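Local coordinates for peptidoglycan recognition protein 3 (Branchiostoma belcheri tsingtauense, PDB 4Z8I) that probably recognises bacterial peptidoglycan and, as a zinc-dependent amidase, hydrolyses the bond between N-acetylmuramic acid and L-alanine, at residues V87-I92 and S198-R203. Residues are numbered along the deposited sequence; the frame is centred on the assembly and turned at random.
Sequences VPKVVI and SLYGHR. With ZN (zinc ion), chain B.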
loop_
_atom_site.group_PDB
_atom_site.type_symbol
_atom_site.label_atom_id
_atom_site.label_comp_id
_atom_site.label_asym_id
_atom_site.label_seq_id
_atom_site.Cartn_x
_atom_site.Cartn_y
_atom_site.Cartn_z
ATOM N N VAL A 87 4.074 -12.788 5.046
ATOM C CA VAL A 87 2.630 -12.975 5.004
ATOM C C VAL A 87 2.155 -13.471 3.635
ATOM O O VAL A 87 2.589 -12.968 2.595
ATOM C CB VAL A 87 1.901 -11.676 5.424
ATOM C CG1 VAL A 87 0.401 -11.809 5.271
ATOM C CG2 VAL A 87 2.271 -11.302 6.849
ATOM N N PRO A 88 1.277 -14.486 3.638
ATOM C CA PRO A 88 0.730 -15.112 2.430
ATOM C C PRO A 88 -0.205 -14.204 1.647
ATOM O O PRO A 88 -0.167 -14.224 0.419
ATOM C CB PRO A 88 -0.086 -16.289 2.979
ATOM C CG PRO A 88 0.442 -16.534 4.332
ATOM C CD PRO A 88 0.887 -15.212 4.857
ATOM N N LYS A 89 -1.038 -13.428 2.335
ATOM C CA LYS A 89 -2.105 -12.714 1.640
ATOM C C LYS A 89 -2.390 -11.287 2.125
ATOM O O LYS A 89 -2.064 -10.923 3.251
ATOM C CB LYS A 89 -3.379 -13.565 1.640
ATOM C CG LYS A 89 -3.667 -14.275 2.950
ATOM C CD LYS A 89 -4.598 -15.469 2.752
ATOM C CE LYS A 89 -3.833 -16.712 2.342
ATOM N NZ LYS A 89 -4.702 -17.920 2.290
ATOM N N VAL A 90 -2.994 -10.483 1.253
ATOM C CA VAL A 90 -3.317 -9.092 1.566
ATOM C C VAL A 90 -4.819 -8.864 1.448
ATOM O O VAL A 90 -5.418 -9.173 0.413
ATOM C CB VAL A 90 -2.593 -8.121 0.613
ATOM C CG1 VAL A 90 -2.895 -6.682 0.988
ATOM C CG2 VAL A 90 -1.099 -8.365 0.643
ATOM N N VAL A 91 -5.426 -8.332 2.507
ATOM C CA VAL A 91 -6.866 -8.083 2.523
ATOM C C VAL A 91 -7.141 -6.584 2.470
ATOM O O VAL A 91 -6.556 -5.810 3.231
ATOM C CB VAL A 91 -7.531 -8.696 3.772
ATOM C CG1 VAL A 91 -9.035 -8.528 3.716
ATOM C CG2 VAL A 91 -7.180 -10.167 3.883
ATOM N N ILE A 92 -8.025 -6.177 1.563
ATOM C CA ILE A 92 -8.335 -4.764 1.377
ATOM C C ILE A 92 -9.657 -4.392 2.047
ATOM O O ILE A 92 -10.668 -5.079 1.876
ATOM C CB ILE A 92 -8.387 -4.399 -0.118
ATOM C CG1 ILE A 92 -7.049 -4.717 -0.787
ATOM C CG2 ILE A 92 -8.740 -2.929 -0.304
ATOM C CD1 ILE A 92 -5.885 -3.912 -0.239
ATOM N N SER A 198 -1.393 -13.401 -2.286
ATOM C CA SER A 198 -2.739 -13.342 -2.838
ATOM C C SER A 198 -3.458 -12.101 -2.326
ATOM O O SER A 198 -3.390 -11.782 -1.139
ATOM C CB SER A 198 -3.529 -14.602 -2.479
ATOM O OG SER A 198 -2.956 -15.748 -3.079
ATOM N N LEU A 199 -4.142 -11.402 -3.224
ATOM C CA LEU A 199 -4.865 -10.193 -2.851
ATOM C C LEU A 199 -6.357 -10.477 -2.710
ATOM O O LEU A 199 -6.988 -10.998 -3.631
ATOM C CB LEU A 199 -4.637 -9.089 -3.889
ATOM C CG LEU A 199 -5.323 -7.746 -3.626
ATOM C CD1 LEU A 199 -4.602 -6.976 -2.536
ATOM C CD2 LEU A 199 -5.407 -6.922 -4.897
ATOM N N TYR A 200 -6.918 -10.136 -1.555
ATOM C CA TYR A 200 -8.345 -10.332 -1.312
ATOM C C TYR A 200 -9.028 -9.014 -0.976
ATOM O O TYR A 200 -8.406 -8.103 -0.427
ATOM C CB TYR A 200 -8.578 -11.293 -0.138
ATOM C CG TYR A 200 -7.982 -12.670 -0.290
ATOM C CD1 TYR A 200 -6.630 -12.893 -0.066
ATOM C CD2 TYR A 200 -8.778 -13.756 -0.623
ATOM C CE1 TYR A 200 -6.087 -14.155 -0.195
ATOM C CE2 TYR A 200 -8.238 -15.024 -0.752
ATOM C CZ TYR A 200 -6.892 -15.215 -0.534
ATOM O OH TYR A 200 -6.343 -16.468 -0.657
ATOM N N GLY A 201 -10.311 -8.918 -1.303
ATOM C CA GLY A 201 -11.162 -7.909 -0.704
ATOM C C GLY A 201 -11.718 -8.532 0.561
ATOM O O GLY A 201 -11.701 -9.755 0.698
ATOM N N HIS A 202 -12.203 -7.715 1.490
ATOM C CA HIS A 202 -12.739 -8.240 2.744
ATOM C C HIS A 202 -13.911 -9.189 2.488
ATOM O O HIS A 202 -14.045 -10.216 3.152
ATOM C CB HIS A 202 -13.164 -7.097 3.667
ATOM C CG HIS A 202 -13.533 -7.538 5.050
ATOM N ND1 HIS A 202 -14.125 -6.695 5.965
ATOM C CD2 HIS A 202 -13.385 -8.728 5.679
ATOM C CE1 HIS A 202 -14.331 -7.347 7.095
ATOM N NE2 HIS A 202 -13.891 -8.584 6.947
ATOM N N ARG A 203 -14.746 -8.849 1.509
ATOM C CA ARG A 203 -15.916 -9.659 1.182
ATOM C C ARG A 203 -15.529 -11.031 0.642
ATOM O O ARG A 203 -16.332 -11.965 0.669
ATOM C CB ARG A 203 -16.803 -8.937 0.164
ATOM C CG ARG A 203 -16.125 -8.691 -1.176
ATOM C CD ARG A 203 -17.082 -8.089 -2.190
ATOM N NE ARG A 203 -17.605 -6.795 -1.760
ATOM C CZ ARG A 203 -18.463 -6.067 -2.466
ATOM N NH1 ARG A 203 -18.898 -6.505 -3.640
ATOM N NH2 ARG A 203 -18.889 -4.902 -2.000
HETATM ZN ZN ZN B . -13.444 -4.861 5.892
HETATM O O HOH W 1 -13.676 -4.247 7.732
#
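His-202, whose ND1 binds the zinc ion at 2.0 Å, makes a weak hydrogen bond from its backbone N to Ile-92 O, the last rung of a parallel ladder that ends at the metal. Two strands far apart in sequence, 87-94 and the edge strand 197-201, pair here in the mixed sheet of the peptidoglycan recognition protein amidase domain, and illustrate how a sheet edge can deliver a metal ligand. His-93 and Cys-210 complete the protein's share of the site, and a water is the fourth ligand.

Along the ladder, Tyr-200 N donates an almost straight hydrogen bond to Val-90 O (2.7 Å, 176° at the hydrogen), while Tyr-200 O accepts Ile-92 N. On the sheet face shared by Lys-89, Val-91 and Tyr-200, the phenol leans back along the strands, its CE1 edge 3.3 Å from Lys-89 CB. An alanine in place of Tyr-200 would probably strip the cover from one side of Lys-89 CB and CD and let that chain turn more freely. On the other face, Leu-199 CD1 lies 3.9 Å from Val-90 CB. With Leu-199 CG anti to the backbone N, a chi2 of 75° brings that methyl to 3.8 Å from Ile-92 CG1.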